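Local atomic coordinates of cycloalternan-forming enzyme (Listeria monocytogenes serovar 1/2a, PDB entry 5F7U), a protein that belongs to glycoside hydrolase family 31, with a TIM barrel joined to several beta domains that include a family 6 carbohydrate-binding module. Residues F879-T884 / G935-P940; V830-D835 / E856-E861; D90-T95 / F113-W118; S10-D15 / P27-A32; D391-G396 / K693-R698. The protein carries 1 engineered substitution. All coordinates share one frame; numbering follows the deposited sequence.

Interaction 1: F879-T884 / G935-P940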
# COMPACT_ATOMS: atom_id res chain seq x y z
N PHE A 879 17.42 -18.22 18.45
CA PHE A 879 18.03 -17.18 19.30
C PHE A 879 18.04 -17.70 20.74
O PHE A 879 16.97 -17.90 21.33
CB PHE A 879 17.22 -15.88 19.17
CG PHE A 879 17.87 -14.65 19.75
CD1 PHE A 879 19.14 -14.22 19.33
CD2 PHE A 879 17.17 -13.84 20.67
CE1 PHE A 879 19.71 -13.04 19.83
CE2 PHE A 879 17.74 -12.68 21.18
CZ PHE A 879 19.00 -12.27 20.75
N SER A 880 19.23 -17.98 21.27
CA SER A 880 19.36 -18.57 22.62
C SER A 880 20.82 -18.64 23.01
O SER A 880 21.69 -18.42 22.17
CB SER A 880 18.79 -20.00 22.67
OG SER A 880 19.68 -20.93 22.05
N THR A 881 21.08 -18.98 24.27
CA THR A 881 22.44 -19.35 24.66
C THR A 881 22.78 -20.73 24.10
O THR A 881 21.92 -21.42 23.56
CB THR A 881 22.63 -19.34 26.18
OG1 THR A 881 21.72 -20.28 26.76
CG2 THR A 881 22.39 -17.94 26.74
N GLU A 882 24.04 -21.14 24.26
CA GLU A 882 24.52 -22.41 23.70
C GLU A 882 23.91 -23.64 24.39
O GLU A 882 24.04 -23.78 25.60
CB GLU A 882 26.04 -22.50 23.79
CG GLU A 882 26.61 -23.71 23.06
CD GLU A 882 28.12 -23.67 22.93
OE1 GLU A 882 28.76 -22.85 23.61
OE2 GLU A 882 28.67 -24.47 22.14
N PRO A 883 23.28 -24.55 23.61
CA PRO A 883 22.75 -25.79 24.21
C PRO A 883 23.81 -26.69 24.80
O PRO A 883 24.99 -26.62 24.40
CB PRO A 883 22.11 -26.52 23.02
CG PRO A 883 21.92 -25.50 21.97
CD PRO A 883 23.06 -24.52 22.15
N THR A 884 23.39 -27.54 25.73
CA THR A 884 24.23 -28.63 26.22
C THR A 884 24.03 -29.89 25.38
O THR A 884 24.92 -30.74 25.31
CB THR A 884 23.97 -28.93 27.71
OG1 THR A 884 22.58 -29.15 27.92
CG2 THR A 884 24.42 -27.75 28.57
N GLY A 935 19.36 -27.23 27.86
CA GLY A 935 20.34 -26.40 28.55
C GLY A 935 20.45 -24.98 28.02
O GLY A 935 21.48 -24.34 28.21
N VAL A 936 19.39 -24.49 27.37
CA VAL A 936 19.40 -23.15 26.75
C VAL A 936 18.68 -22.11 27.59
O VAL A 936 17.67 -22.41 28.22
CB VAL A 936 18.75 -23.14 25.35
CG1 VAL A 936 19.61 -23.92 24.37
CG2 VAL A 936 17.32 -23.69 25.40
N ASN A 937 19.20 -20.89 27.57
CA ASN A 937 18.50 -19.74 28.14
C ASN A 937 18.23 -18.69 27.09
O ASN A 937 18.72 -18.81 25.96
CB ASN A 937 19.29 -19.17 29.30
CG ASN A 937 19.14 -20.02 30.53
OD1 ASN A 937 18.04 -20.15 31.07
ND2 ASN A 937 20.23 -20.60 30.97
N HIS A 938 17.42 -17.70 27.45
CA HIS A 938 17.24 -16.51 26.61
C HIS A 938 18.62 -16.00 26.19
O HIS A 938 19.56 -16.04 26.99
CB HIS A 938 16.45 -15.43 27.35
CG HIS A 938 16.14 -14.23 26.50
ND1 HIS A 938 17.09 -13.30 26.14
CD2 HIS A 938 14.97 -13.82 25.95
CE1 HIS A 938 16.52 -12.36 25.40
NE2 HIS A 938 15.24 -12.65 25.28
N ALA A 939 18.75 -15.55 24.94
CA ALA A 939 20.07 -15.15 24.43
C ALA A 939 20.67 -14.03 25.28
O ALA A 939 19.93 -13.27 25.91
CB ALA A 939 19.97 -14.73 22.98
N PRO A 940 22.02 -13.91 25.31
CA PRO A 940 22.61 -12.90 26.17
C PRO A 940 22.25 -11.48 25.75
O PRO A 940 21.94 -11.23 24.57
CB PRO A 940 24.12 -13.10 25.98
CG PRO A 940 24.26 -14.51 25.52
CD PRO A 940 23.05 -14.75 24.67
O HOH W 1 16.40 -15.92 23.36
O HOH W 2 23.27 -22.29 27.62

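Interaction 2: V830-D835 / E856-E861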
# COMPACT_ATOMS: atom_id res chain seq x y z
N VAL A 830 14.23 -18.24 14.53
CA VAL A 830 13.25 -18.38 15.61
C VAL A 830 13.68 -17.52 16.79
O VAL A 830 14.82 -17.63 17.25
CB VAL A 830 13.12 -19.86 16.06
CG1 VAL A 830 12.16 -19.99 17.25
CG2 VAL A 830 12.60 -20.72 14.90
N TYR A 831 12.76 -16.68 17.26
CA TYR A 831 12.96 -15.88 18.48
C TYR A 831 11.98 -16.41 19.52
O TYR A 831 10.84 -15.93 19.59
CB TYR A 831 12.76 -14.37 18.17
CG TYR A 831 13.79 -13.88 17.18
CD1 TYR A 831 15.06 -13.47 17.61
CD2 TYR A 831 13.52 -13.87 15.81
CE1 TYR A 831 16.03 -13.05 16.70
CE2 TYR A 831 14.47 -13.44 14.90
CZ TYR A 831 15.73 -13.04 15.35
OH TYR A 831 16.68 -12.63 14.47
N PRO A 832 12.41 -17.42 20.32
CA PRO A 832 11.45 -18.10 21.20
C PRO A 832 10.83 -17.16 22.23
O PRO A 832 11.54 -16.38 22.88
CB PRO A 832 12.30 -19.17 21.91
CG PRO A 832 13.54 -19.32 21.10
CD PRO A 832 13.78 -17.97 20.47
N SER A 833 9.51 -17.25 22.35
CA SER A 833 8.73 -16.50 23.33
C SER A 833 7.40 -17.19 23.50
O SER A 833 6.54 -17.09 22.64
CB SER A 833 8.49 -15.07 22.88
OG SER A 833 7.77 -14.39 23.91
N GLY A 834 7.25 -17.94 24.60
CA GLY A 834 6.06 -18.76 24.82
C GLY A 834 5.82 -19.71 23.67
O GLY A 834 6.78 -20.24 23.08
N ASP A 835 4.54 -19.94 23.34
CA ASP A 835 4.17 -20.86 22.27
C ASP A 835 3.83 -20.05 21.05
O ASP A 835 2.97 -19.18 21.10
CB ASP A 835 2.97 -21.73 22.66
CG ASP A 835 3.32 -22.76 23.71
OD1 ASP A 835 4.51 -23.02 23.95
OD2 ASP A 835 2.37 -23.35 24.28
N GLU A 856 8.72 -22.36 23.72
CA GLU A 856 9.79 -21.81 24.53
C GLU A 856 9.55 -22.17 25.99
O GLU A 856 8.47 -21.93 26.53
CB GLU A 856 9.87 -20.30 24.32
CG GLU A 856 10.87 -19.57 25.22
CD GLU A 856 10.25 -19.14 26.53
OE1 GLU A 856 9.28 -18.36 26.49
OE2 GLU A 856 10.75 -19.58 27.59
N ASP A 857 10.57 -22.78 26.60
CA ASP A 857 10.50 -23.20 28.01
C ASP A 857 11.85 -22.93 28.69
O ASP A 857 12.42 -23.82 29.33
CB ASP A 857 10.10 -24.69 28.09
CG ASP A 857 9.75 -25.16 29.51
OD1 ASP A 857 9.58 -24.33 30.43
OD2 ASP A 857 9.66 -26.39 29.73
N PHE A 858 12.34 -21.70 28.55
CA PHE A 858 13.62 -21.28 29.16
C PHE A 858 13.66 -21.50 30.68
O PHE A 858 14.72 -21.79 31.25
CB PHE A 858 13.92 -19.81 28.85
CG PHE A 858 14.32 -19.54 27.43
CD1 PHE A 858 15.20 -20.38 26.74
CD2 PHE A 858 13.84 -18.39 26.78
CE1 PHE A 858 15.56 -20.11 25.43
CE2 PHE A 858 14.20 -18.11 25.47
CZ PHE A 858 15.08 -18.97 24.79
N ALA A 859 12.50 -21.40 31.32
CA ALA A 859 12.39 -21.63 32.75
C ALA A 859 12.87 -23.03 33.13
O ALA A 859 13.37 -23.25 34.24
CB ALA A 859 10.95 -21.41 33.20
N ASN A 860 12.76 -23.97 32.18
CA ASN A 860 13.30 -25.32 32.32
C ASN A 860 14.46 -25.60 31.35
O ASN A 860 14.79 -26.76 31.05
CB ASN A 860 12.18 -26.34 32.20
CG ASN A 860 11.19 -26.24 33.34
OD1 ASN A 860 11.47 -26.68 34.45
ND2 ASN A 860 10.03 -25.65 33.07
N GLU A 861 15.07 -24.51 30.87
CA GLU A 861 16.21 -24.51 29.95
C GLU A 861 15.98 -25.32 28.68
O GLU A 861 16.86 -26.07 28.25
CB GLU A 861 17.53 -24.84 30.66
CG GLU A 861 17.95 -23.79 31.69
CD GLU A 861 19.37 -23.95 32.23
OE1 GLU A 861 19.88 -22.97 32.84
OE2 GLU A 861 19.97 -25.04 32.06
O HOH W 3 5.74 -21.90 26.21

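Interaction 3: D90-T95 / F113-W118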
# COMPACT_ATOMS: atom_id res chain seq x y z
N ASP A 90 -37.02 24.74 -9.20
CA ASP A 90 -37.01 25.46 -10.48
C ASP A 90 -36.30 24.62 -11.53
O ASP A 90 -35.24 24.05 -11.27
CB ASP A 90 -36.35 26.84 -10.38
CG ASP A 90 -37.21 27.88 -9.66
OD1 ASP A 90 -38.43 27.69 -9.51
OD2 ASP A 90 -36.64 28.91 -9.26
N GLU A 91 -36.91 24.54 -12.70
CA GLU A 91 -36.35 23.81 -13.82
C GLU A 91 -36.00 24.86 -14.87
O GLU A 91 -36.89 25.53 -15.41
CB GLU A 91 -37.36 22.79 -14.36
CG GLU A 91 -36.88 22.07 -15.61
CD GLU A 91 -37.90 21.10 -16.19
OE1 GLU A 91 -37.83 20.86 -17.42
OE2 GLU A 91 -38.76 20.57 -15.46
N ILE A 92 -34.71 25.03 -15.12
CA ILE A 92 -34.26 26.07 -16.04
C ILE A 92 -33.74 25.42 -17.32
O ILE A 92 -32.92 24.50 -17.25
CB ILE A 92 -33.16 26.95 -15.38
CG1 ILE A 92 -33.60 27.47 -13.98
CG2 ILE A 92 -32.66 28.03 -16.33
CD1 ILE A 92 -34.98 28.06 -13.85
N THR A 93 -34.21 25.91 -18.47
CA THR A 93 -33.69 25.46 -19.77
C THR A 93 -33.25 26.67 -20.59
O THR A 93 -34.01 27.63 -20.71
CB THR A 93 -34.74 24.62 -20.53
OG1 THR A 93 -35.04 23.44 -19.76
CG2 THR A 93 -34.23 24.20 -21.92
N TYR A 94 -32.04 26.63 -21.14
CA TYR A 94 -31.50 27.80 -21.85
C TYR A 94 -30.69 27.42 -23.08
O TYR A 94 -30.16 26.32 -23.17
CB TYR A 94 -30.66 28.69 -20.90
CG TYR A 94 -29.36 28.06 -20.42
CD1 TYR A 94 -28.17 28.22 -21.14
CD2 TYR A 94 -29.33 27.30 -19.24
CE1 TYR A 94 -26.98 27.63 -20.71
CE2 TYR A 94 -28.14 26.70 -18.81
CZ TYR A 94 -26.97 26.87 -19.55
OH TYR A 94 -25.78 26.29 -19.12
N THR A 95 -30.58 28.38 -24.00
CA THR A 95 -29.77 28.28 -25.20
C THR A 95 -28.96 29.56 -25.25
O THR A 95 -29.50 30.66 -25.07
CB THR A 95 -30.68 28.14 -26.45
OG1 THR A 95 -31.47 26.95 -26.33
CG2 THR A 95 -29.88 28.08 -27.76
N PHE A 113 -31.08 22.59 -16.21
CA PHE A 113 -30.69 22.23 -14.84
C PHE A 113 -31.87 22.32 -13.90
O PHE A 113 -32.83 23.07 -14.17
CB PHE A 113 -29.46 23.03 -14.32
CG PHE A 113 -29.67 24.53 -14.20
CD1 PHE A 113 -30.18 25.11 -13.03
CD2 PHE A 113 -29.27 25.38 -15.24
CE1 PHE A 113 -30.32 26.50 -12.93
CE2 PHE A 113 -29.39 26.77 -15.15
CZ PHE A 113 -29.92 27.33 -13.99
N TYR A 114 -31.82 21.53 -12.83
CA TYR A 114 -32.88 21.48 -11.84
C TYR A 114 -32.30 21.96 -10.51
O TYR A 114 -31.30 21.43 -10.03
CB TYR A 114 -33.42 20.06 -11.69
CG TYR A 114 -33.85 19.42 -12.99
CD1 TYR A 114 -35.16 19.56 -13.48
CD2 TYR A 114 -32.94 18.65 -13.74
CE1 TYR A 114 -35.53 18.98 -14.68
CE2 TYR A 114 -33.32 18.05 -14.93
CZ TYR A 114 -34.61 18.22 -15.39
OH TYR A 114 -34.98 17.61 -16.58
N VAL A 115 -32.95 22.96 -9.93
CA VAL A 115 -32.40 23.63 -8.76
C VAL A 115 -32.76 22.84 -7.50
O VAL A 115 -33.92 22.51 -7.26
CB VAL A 115 -32.86 25.10 -8.71
CG1 VAL A 115 -32.32 25.79 -7.47
CG2 VAL A 115 -32.39 25.82 -9.98
N THR A 116 -31.73 22.54 -6.72
CA THR A 116 -31.83 21.60 -5.62
C THR A 116 -31.67 22.25 -4.25
O THR A 116 -31.19 23.38 -4.13
CB THR A 116 -30.74 20.52 -5.77
OG1 THR A 116 -29.47 21.18 -5.89
CG2 THR A 116 -30.98 19.67 -7.03
N ASP A 117 -32.09 21.52 -3.21
CA ASP A 117 -31.72 21.84 -1.84
C ASP A 117 -31.68 20.56 -1.03
O ASP A 117 -32.20 19.52 -1.47
CB ASP A 117 -32.69 22.88 -1.21
CG ASP A 117 -32.02 23.74 -0.13
OD1 ASP A 117 -30.93 23.40 0.38
OD2 ASP A 117 -32.61 24.78 0.23
N TRP A 118 -31.04 20.63 0.13
CA TRP A 118 -30.90 19.47 1.02
C TRP A 118 -32.19 19.11 1.74
O TRP A 118 -32.93 19.99 2.20
CB TRP A 118 -29.76 19.72 2.03
CG TRP A 118 -28.42 19.67 1.37
CD1 TRP A 118 -27.66 20.73 0.94
CD2 TRP A 118 -27.70 18.49 1.02
NE1 TRP A 118 -26.50 20.27 0.35
CE2 TRP A 118 -26.51 18.90 0.36
CE3 TRP A 118 -27.96 17.12 1.15
CZ2 TRP A 118 -25.55 17.99 -0.11
CZ3 TRP A 118 -27.02 16.20 0.67
CH2 TRP A 118 -25.82 16.65 0.05
O HOH W 4 -36.64 18.44 -18.57

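Interaction 4: S10-D15 / P27-A32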
# COMPACT_ATOMS: atom_id res chain seq x y z
N SER A 10 -20.59 25.30 -22.88
CA SER A 10 -20.82 23.91 -22.50
C SER A 10 -20.76 23.88 -20.98
O SER A 10 -19.68 24.07 -20.42
CB SER A 10 -19.76 23.00 -23.12
OG SER A 10 -20.17 21.63 -23.01
N PRO A 11 -21.91 23.66 -20.31
CA PRO A 11 -22.02 24.02 -18.89
C PRO A 11 -21.05 23.30 -17.95
O PRO A 11 -20.63 23.88 -16.96
CB PRO A 11 -23.47 23.65 -18.54
CG PRO A 11 -23.92 22.73 -19.61
CD PRO A 11 -23.20 23.20 -20.85
N TYR A 12 -20.72 22.05 -18.25
CA TYR A 12 -19.82 21.30 -17.36
C TYR A 12 -18.36 21.27 -17.79
O TYR A 12 -17.53 20.76 -17.03
CB TYR A 12 -20.33 19.88 -17.15
CG TYR A 12 -21.78 19.82 -16.73
CD1 TYR A 12 -22.19 20.23 -15.43
CD2 TYR A 12 -22.75 19.37 -17.61
CE1 TYR A 12 -23.54 20.18 -15.06
CE2 TYR A 12 -24.09 19.30 -17.25
CZ TYR A 12 -24.47 19.71 -15.98
OH TYR A 12 -25.82 19.61 -15.67
N GLY A 13 -18.05 21.77 -19.00
CA GLY A 13 -16.69 21.68 -19.55
C GLY A 13 -16.27 20.22 -19.65
O GLY A 13 -17.03 19.39 -20.13
N ASP A 14 -15.06 19.92 -19.16
CA ASP A 14 -14.62 18.53 -19.08
C ASP A 14 -15.02 17.88 -17.75
O ASP A 14 -14.62 16.75 -17.48
CB ASP A 14 -13.10 18.45 -19.28
CG ASP A 14 -12.68 18.84 -20.68
OD1 ASP A 14 -13.35 18.43 -21.65
OD2 ASP A 14 -11.67 19.56 -20.82
N ASP A 15 -15.81 18.60 -16.95
CA ASP A 15 -16.21 18.15 -15.60
C ASP A 15 -14.99 17.88 -14.69
O ASP A 15 -15.04 17.02 -13.80
CB ASP A 15 -17.10 16.89 -15.71
CG ASP A 15 -17.96 16.67 -14.47
OD1 ASP A 15 -18.50 17.63 -13.93
OD2 ASP A 15 -18.05 15.50 -14.06
N PRO A 27 -22.53 28.06 -10.53
CA PRO A 27 -22.09 26.68 -10.28
C PRO A 27 -22.56 25.72 -11.37
O PRO A 27 -23.57 25.97 -12.03
CB PRO A 27 -22.81 26.30 -8.98
CG PRO A 27 -23.56 27.51 -8.53
CD PRO A 27 -23.69 28.43 -9.71
N ARG A 28 -21.85 24.60 -11.54
CA ARG A 28 -22.27 23.59 -12.52
C ARG A 28 -23.69 23.08 -12.22
O ARG A 28 -24.50 22.95 -13.14
CB ARG A 28 -21.27 22.42 -12.55
CG ARG A 28 -19.95 22.81 -13.20
CD ARG A 28 -18.97 21.64 -13.12
NE ARG A 28 -17.67 21.99 -13.68
CZ ARG A 28 -16.52 21.38 -13.39
NH1 ARG A 28 -16.48 20.38 -12.49
NH2 ARG A 28 -15.40 21.77 -14.01
N ASP A 29 -23.96 22.78 -10.95
CA ASP A 29 -25.24 22.22 -10.52
C ASP A 29 -25.79 23.17 -9.47
O ASP A 29 -25.49 23.01 -8.29
CB ASP A 29 -25.07 20.81 -9.93
CG ASP A 29 -24.49 19.81 -10.93
OD1 ASP A 29 -25.04 19.63 -12.04
OD2 ASP A 29 -23.49 19.15 -10.58
N PRO A 30 -26.57 24.20 -9.89
CA PRO A 30 -27.02 25.25 -8.96
C PRO A 30 -27.98 24.73 -7.89
O PRO A 30 -28.90 23.95 -8.19
CB PRO A 30 -27.73 26.24 -9.87
CG PRO A 30 -27.08 26.03 -11.22
CD PRO A 30 -26.92 24.53 -11.28
N LYS A 31 -27.72 25.16 -6.66
CA LYS A 31 -28.62 24.94 -5.54
C LYS A 31 -29.45 26.19 -5.33
O LYS A 31 -29.13 27.26 -5.87
CB LYS A 31 -27.82 24.61 -4.28
CG LYS A 31 -27.05 23.30 -4.33
CD LYS A 31 -26.32 23.12 -3.00
CE LYS A 31 -25.12 22.21 -3.09
NZ LYS A 31 -23.99 22.83 -3.84
N ALA A 32 -30.51 26.07 -4.52
CA ALA A 32 -31.36 27.21 -4.15
C ALA A 32 -30.54 28.41 -3.66
O ALA A 32 -29.59 28.25 -2.87
CB ALA A 32 -32.36 26.77 -3.09
O HOH W 5 -26.91 20.70 -13.67
O HOH W 6 -18.62 18.69 -11.38

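Interaction 5: D391-G396 / K693-R698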
# COMPACT_ATOMS: atom_id res chain seq x y z
N ASP A 391 26.49 -9.34 -10.28
CA ASP A 391 25.81 -10.31 -9.40
C ASP A 391 24.47 -9.79 -8.86
O ASP A 391 24.24 -9.75 -7.64
CB ASP A 391 26.75 -10.75 -8.26
CG ASP A 391 28.06 -11.34 -8.77
OD1 ASP A 391 28.01 -12.20 -9.67
OD2 ASP A 391 29.14 -10.95 -8.27
N ILE A 392 23.61 -9.36 -9.79
CA ILE A 392 22.29 -8.82 -9.46
C ILE A 392 21.24 -9.81 -10.01
O ILE A 392 20.87 -9.73 -11.19
CB ILE A 392 22.09 -7.38 -10.03
CG1 ILE A 392 23.21 -6.42 -9.61
CG2 ILE A 392 20.69 -6.85 -9.69
CD1 ILE A 392 23.33 -6.16 -8.11
N PRO A 393 20.77 -10.75 -9.16
CA PRO A 393 19.83 -11.77 -9.60
C PRO A 393 18.37 -11.26 -9.61
O PRO A 393 17.51 -11.76 -8.89
CB PRO A 393 20.07 -12.88 -8.59
CG PRO A 393 20.34 -12.13 -7.32
CD PRO A 393 21.21 -10.99 -7.77
N ALA A 394 18.11 -10.30 -10.48
CA ALA A 394 16.77 -9.74 -10.63
C ALA A 394 15.83 -10.79 -11.22
O ALA A 394 16.29 -11.79 -11.81
CB ALA A 394 16.82 -8.50 -11.52
N THR A 395 14.52 -10.58 -11.05
CA THR A 395 13.53 -11.52 -11.60
C THR A 395 12.52 -10.87 -12.55
O THR A 395 11.82 -11.58 -13.28
CB THR A 395 12.75 -12.25 -10.49
OG1 THR A 395 12.10 -11.28 -9.66
CG2 THR A 395 13.70 -13.12 -9.65
N GLY A 396 12.43 -9.54 -12.51
CA GLY A 396 11.48 -8.83 -13.36
C GLY A 396 12.18 -7.85 -14.29
O GLY A 396 13.22 -7.29 -13.94
N LYS A 693 23.97 -6.20 -0.69
CA LYS A 693 23.59 -6.62 0.66
C LYS A 693 22.08 -6.66 0.79
O LYS A 693 21.52 -7.65 1.25
CB LYS A 693 24.20 -5.71 1.73
CG LYS A 693 23.75 -6.06 3.15
CD LYS A 693 24.52 -5.32 4.24
CE LYS A 693 24.02 -3.89 4.43
NZ LYS A 693 24.48 -3.29 5.72
N TYR A 694 21.42 -5.58 0.38
CA TYR A 694 19.96 -5.50 0.52
C TYR A 694 19.20 -6.41 -0.43
O TYR A 694 18.25 -7.07 -0.01
CB TYR A 694 19.48 -4.04 0.48
CG TYR A 694 19.86 -3.39 1.76
CD1 TYR A 694 19.23 -3.75 2.95
CD2 TYR A 694 20.94 -2.51 1.82
CE1 TYR A 694 19.63 -3.23 4.17
CE2 TYR A 694 21.36 -1.97 3.05
CZ TYR A 694 20.70 -2.34 4.20
OH TYR A 694 21.10 -1.81 5.42
N LEU A 695 19.62 -6.47 -1.70
CA LEU A 695 18.99 -7.41 -2.62
C LEU A 695 19.17 -8.86 -2.16
O LEU A 695 18.21 -9.65 -2.20
CB LEU A 695 19.51 -7.24 -4.05
CG LEU A 695 18.95 -8.25 -5.08
CD1 LEU A 695 17.42 -8.25 -5.14
CD2 LEU A 695 19.57 -8.01 -6.45
N TYR A 696 20.38 -9.23 -1.73
CA TYR A 696 20.60 -10.61 -1.26
C TYR A 696 19.80 -10.89 -0.00
O TYR A 696 19.24 -11.98 0.14
CB TYR A 696 22.09 -10.93 -1.03
CG TYR A 696 23.02 -10.69 -2.21
CD1 TYR A 696 22.54 -10.63 -3.54
CD2 TYR A 696 24.40 -10.58 -2.00
CE1 TYR A 696 23.41 -10.41 -4.61
CE2 TYR A 696 25.27 -10.36 -3.05
CZ TYR A 696 24.77 -10.28 -4.35
OH TYR A 696 25.66 -10.06 -5.37
N THR A 697 19.72 -9.91 0.90
CA THR A 697 18.87 -10.06 2.08
C THR A 697 17.42 -10.35 1.69
O THR A 697 16.78 -11.25 2.27
CB THR A 697 18.98 -8.85 3.06
OG1 THR A 697 20.33 -8.78 3.52
CG2 THR A 697 18.09 -9.05 4.27
N ARG A 698 16.91 -9.59 0.71
CA ARG A 698 15.54 -9.80 0.24
C ARG A 698 15.39 -11.22 -0.31
O ARG A 698 14.39 -11.90 -0.02
CB ARG A 698 15.13 -8.74 -0.80
CG ARG A 698 13.69 -8.89 -1.26
CD ARG A 698 13.39 -8.00 -2.46
NE ARG A 698 12.00 -8.09 -2.89
CZ ARG A 698 10.98 -7.48 -2.28
NH1 ARG A 698 11.15 -6.75 -1.18
NH2 ARG A 698 9.76 -7.63 -2.77
O HOH W 7 28.32 -10.48 -5.09

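Interaction 1: F879-T884 / G935-P940
Two irregular loops of a beta domain run roughly antiparallel here. Residues 879-884 carry the chain from strand 874-879 of one sheet to strand 885-888 of another, while 935-940 lead from strand 929-934 to strand 941-942, which pairs with strand 1054-1062 of the family 6 carbohydrate-binding module. A two-way clasp joins Thr881 to Asn937. Thr881 N donates a hydrogen bond to Asn937 O (2.9 Å), and Asn937 N returns a nearly straight bond, 167° at the hydrogen, to Thr881 OG1 (2.7 Å). With chi1 at 60°, OG1 sits between its own backbone N and carbonyl carbon, facing the opposite loop. Having accepted that bond, Thr881 OG1 donates to a water at 2.7 Å, and the same water donates to Glu882 O and Gly935 O, so one molecule settles two carbonyls. A second water accepts from Ala939 N and donates to Phe879 O. Ser880 OG turns back to its neighbour, reaching a lone pair of Thr881 O at 2.7 Å, and is also hydrogen-bonded to Thr918. The imidazole of His938 is held at both nitrogens: ND1 donates to Ala939 O (2.8 Å) and NE2 meets Glu767. The amide ND2 of Asn937 is hydrogen-bonded to Glu861. Apolar contact closes the end of the clasp, where Ala939 CB stands 3.4 Å from the Phe879 ring centroid, only 9° off the ring normal, a CH-pi contact.

Interaction 2: V830-D835 / E856-E861
The open end of the beta hairpin formed by strands 835-842 and 848-857 is joined by both the backbone and the side chain of Glu856. Its CG is anti to the backbone N (chi1 174°), and a sharp bend at chi2 (-89°) turns the carboxylate along its own chain, toward Phe858. Each oxygen takes one backbone N-H on its anti lone pair, Glu856 OE1 from Gly834 N (2.8 Å) and Glu856 OE2 from Phe858 N (2.8 Å), which fixes the carboxylate's rotation. Glu856 N also donates to Gly834 O at 2.9 Å. The bent methylene portion packs on proline, with Pro832 CB 3.6 Å from Glu856 CB. Phe858, CG anti to its carbonyl carbon (chi1 -72°), crosses the Pro832 ring at about a right angle and brings CZ to 4.0 Å from Pro832 CB. Pro832 also touches Val863 and Val878, on strands of two different sheets. Asp835 OD1, hydrogen-bonded to Ser855, accepts from a water that also donates to Glu856 O at 2.7 Å.

Interaction 3: D90-T95 / F113-W118
The Phe113 ring fills the hollow between Ile92 and Tyr94. Its CG lies in the crowded position between backbone N and carbonyl carbon (chi1 63°), which swings the ring across to the neighbouring strand. There Ile92 CB presses on one face in a CH-pi contact, 3.8 Å from the ring centroid, with CG1 and CG2 spreading over CE1 and CE2. Tyr94 comes in at the rim instead: its CE2 lies near the plane of the Phe113 ring, 3.9 Å from CE2 of Phe113. Farther along, Val115 CG2 settles against Asp90 CB at 4.1 Å. These pieces belong to the antiparallel hairpin of strands 91-100 and 106-129, in which Ile92 and Phe113 form a hydrogen-bonded pair and Glu91 and Tyr114 a non-hydrogen-bonded one. Nearly straight bonds, Ile92 N to Phe113 O and Val115 N to Asp90 O, both 2.9 Å, hold the register, and Phe113 N answers to Ile92 O. Pro30 packs on Phe113, and Pro11 on Tyr94. On the other face of the sheet, the extended Glu91 side chain runs alongside Tyr114, its CG 3.5 Å from ring atom CE1, and a water links Glu91 OE1 (2.9 Å) to Tyr114 OH (2.7 Å).

Interaction 4: S10-D15 / P27-A32
Asp15 OD1 has three partners: a water that donates to it at 2.8 Å, Arg545 in a salt bridge, and Arg28 NH1 in a long one of 3.7 Å. In the last the oxygen lies well out of the guanidinium plane, so charge alone attracts; the same water, at the edge of the guanidinium, accepts from Arg28 NH1. The arginine, extended from CG to NE, runs along the 10-15 loop, with Asp15 CA 3.7 Å above one face of its guanidinium. Two overlapping turns, type I from Ser10 to Gly13 and type II' from Tyr12 to Asp15, shape that loop in the Lmo2446-like N-terminal region, of the E-set clan. Arg28 NE is paired with Glu24. Tyr12 leans over the base of the arginine, its CD1 3.7 Å from Arg28 CB, while CE1 brings the ring edge to 3.4 Å from Asp29 OD1. A water in the Tyr12 ring plane joins OH (2.5 Å) to Asp29 OD1 (2.7 Å). Asp29 OD2 completes a second salt bridge to Arg545, a residue of the TIM-barrel region.

Interaction 5: D391-G396 / K693-R698
Leu695 CD2 sits at the apolar centre, 3.6 Å from both Ile392 CG2 and Pro393 CD. With CG anti to the backbone N (chi1 177°), the leucine reaches out of its helix to meet the proline tip to tip and crosses the isoleucine obliquely; Leu367, on a barrel strand, touches both Leu695 and Ile392. Outward from there, Pro393 CD approaches the edge of the Tyr696 ring, 3.9 Å from CE1. The contact joins two outer parts of the family 31 TIM barrel: helix 687-700, and the loop from helix 377-389 into the second barrel strand, 396-399. A Schellman motif ends helix 377-389, with Asp391 at positive phi as its C-prime residue, and Pro393 then centres an inverse gamma turn. Asp391 O lies in the plane of the Tyr696 ring, and Tyr696 OH donates to a lone pair of that oxygen at 2.7 Å. The same hydroxyl accepts from a water at 2.7 Å, which also donates weakly to Asp391 OD2 at 3.3 Å.

Overall arrangement
The contacts fall into two touching pairs and one separate contact. Interactions 1 and 2, centres about 10 Å apart, are probably joined by a hydrogen bond from Phe879 N to Val830 O (2.9 Å). Interactions 3 and 4 meet through Ala32 N and Thr116 O at 2.8 Å, probably also bonded. The pairs lie on opposite sides of the chain's centre, interactions 1 and 3 about 79 Å apart between centres. Interaction 5, in the barrel, is centred about 33 Å from interaction 1. The side chain of Pro940 is about 7 Å from a magnesium ion and that of Phe879 about 9 Å from a bound glucose unit; the side chain of Pro393 is about 9 Å from another magnesium ion.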